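Local coordinates for protein 2-hydroxyethylphosphonate dioxygenase (Streptomyces viridochromogenes, PDB 4YAR) that converts 2-hydroxyethylphosphonate and dioxygen to hydroxymethylphosphonate and formate, an iron-dependent step in the biosynthesis of the antibiotic phosphinothricin tripeptide, at residues A258-A263 and T274-L279. The protein carries 1 engineered substitution. Residues are numbered along the deposited sequence; the frame is centred on the assembly and turned at random.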
# COMPACT_ATOMS: atom_id res chain seq x y z
N ALA A 258 20.28 34.94 7.00
CA ALA A 258 20.67 34.63 5.63
C ALA A 258 20.98 33.15 5.36
O ALA A 258 20.84 32.68 4.23
CB ALA A 258 21.90 35.48 5.25
N ASP A 259 21.47 32.44 6.36
CA ASP A 259 21.73 31.01 6.23
C ASP A 259 20.37 30.24 6.19
O ASP A 259 20.23 29.27 5.44
CB ASP A 259 22.64 30.50 7.36
CG ASP A 259 24.12 31.07 7.34
OD1 ASP A 259 24.51 31.84 6.45
OD2 ASP A 259 24.89 30.72 8.24
N LEU A 260 19.37 30.65 6.96
CA LEU A 260 18.01 30.02 6.83
C LEU A 260 17.42 30.20 5.46
O LEU A 260 17.00 29.24 4.87
CB LEU A 260 17.08 30.51 7.94
CG LEU A 260 15.69 29.91 7.94
CD1 LEU A 260 15.74 28.39 8.03
CD2 LEU A 260 14.91 30.49 9.10
N GLU A 261 17.45 31.42 4.91
CA GLU A 261 16.97 31.66 3.54
C GLU A 261 17.74 30.85 2.50
O GLU A 261 17.14 30.27 1.57
CB GLU A 261 17.02 33.16 3.19
CG GLU A 261 16.17 34.05 4.11
CD GLU A 261 14.69 33.67 4.12
OE1 GLU A 261 14.07 33.64 3.03
OE2 GLU A 261 14.14 33.41 5.22
N ALA A 262 19.04 30.75 2.67
CA ALA A 262 19.87 29.99 1.71
C ALA A 262 19.50 28.51 1.77
O ALA A 262 19.39 27.86 0.74
CB ALA A 262 21.33 30.16 2.03
N ALA A 263 19.28 28.02 3.00
CA ALA A 263 18.85 26.62 3.20
C ALA A 263 17.51 26.26 2.59
O ALA A 263 17.36 25.14 2.04
CB ALA A 263 18.85 26.29 4.68
N THR A 274 22.31 20.92 7.02
CA THR A 274 22.79 21.24 8.38
C THR A 274 22.01 22.34 9.10
O THR A 274 21.75 22.20 10.32
CB THR A 274 24.27 21.64 8.40
OG1 THR A 274 24.41 22.89 7.72
CG2 THR A 274 25.08 20.55 7.72
N VAL A 275 21.60 23.37 8.35
CA VAL A 275 20.77 24.47 8.89
C VAL A 275 19.39 23.89 9.33
O VAL A 275 18.92 24.17 10.41
CB VAL A 275 20.54 25.59 7.86
CG1 VAL A 275 19.45 26.55 8.27
CG2 VAL A 275 21.82 26.40 7.62
N LEU A 276 18.76 23.12 8.45
CA LEU A 276 17.42 22.60 8.76
C LEU A 276 17.43 21.63 9.94
O LEU A 276 16.51 21.62 10.74
CB LEU A 276 16.76 22.01 7.55
CG LEU A 276 16.57 23.05 6.44
CD1 LEU A 276 16.02 22.37 5.22
CD2 LEU A 276 15.62 24.21 6.84
N ARG A 277 18.50 20.86 10.04
CA ARG A 277 18.66 19.94 11.13
C ARG A 277 18.85 20.67 12.44
O ARG A 277 18.29 20.27 13.44
CB ARG A 277 19.81 18.99 10.91
CG ARG A 277 19.77 17.85 11.92
CD ARG A 277 20.45 16.62 11.35
NE ARG A 277 20.23 15.44 12.16
CZ ARG A 277 21.07 14.41 12.22
NH1 ARG A 277 22.21 14.39 11.50
NH2 ARG A 277 20.78 13.39 13.03
N THR A 278 19.64 21.73 12.42
CA THR A 278 19.92 22.53 13.59
C THR A 278 18.61 23.23 14.06
O THR A 278 18.29 23.24 15.26
CB THR A 278 20.93 23.59 13.27
OG1 THR A 278 22.17 22.97 12.94
CG2 THR A 278 21.06 24.48 14.45
N LEU A 279 17.85 23.74 13.09
CA LEU A 279 16.53 24.28 13.41
C LEU A 279 15.57 23.25 13.98
O LEU A 279 14.88 23.50 14.99
CB LEU A 279 15.88 24.89 12.17
CG LEU A 279 15.59 26.37 12.22
CD1 LEU A 279 16.87 27.14 11.94
CD2 LEU A 279 14.57 26.69 11.16
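V275 is the bump of this contact, and the hollow it fills is the shallow dip in helix 257-265 between D259, L260 and A263. V275 CG1, anti to the backbone N (chi1 167°), reaches into the dip and lies 3.6 Å from A263 CB and 4.0 Å from L260 CA. The other branch, CG2, faces the D259 end, with V275 CG2 3.9 Å from D259 O and a little farther from the aspartate CB. The methyl lies against that oxygen by van der Waals contact, and the carbonyl is satisfied by its helical bond from A263 N. A263, with only a CB, sits at the nearest backbone point, opposite V275: its CB meets V275 and also the branch point of L276, with A263 CB to L276 CG at 4.3 Å.

L260 works from the side. Its CG stands anti to the backbone N, and chi2 (57°) then carries CD1 to the other helix. The L260 side chain crosses those of V275 and L279 at about a right angle; L260 CD1 comes to 3.7 Å from L279 CD2, while L276 CD2 touches the same methyl more loosely. L260 CD1 is thus hemmed in by V275, L276 and L279. No hydrogen bond spans the contact, which is made up mainly of apolar side chains; within helix 270-283, T278 OG1 and T278 N both bind T274 O, from opposite faces of its plane.

The local axes pass 9.4 Å apart at a crossing angle of -114°, a steep crossing that confines the contact to a small patch. Both helices belong to the second Cro/C1-type helix-turn-helix domain, where helix 257-265 falls within the probable DNA-binding motif. L235 of helix 231-241 packs on both L260 and L279, and V255, in the loop leading into helix 257-265, touches V275, so the three helices share one small core, apart from the β-sheets.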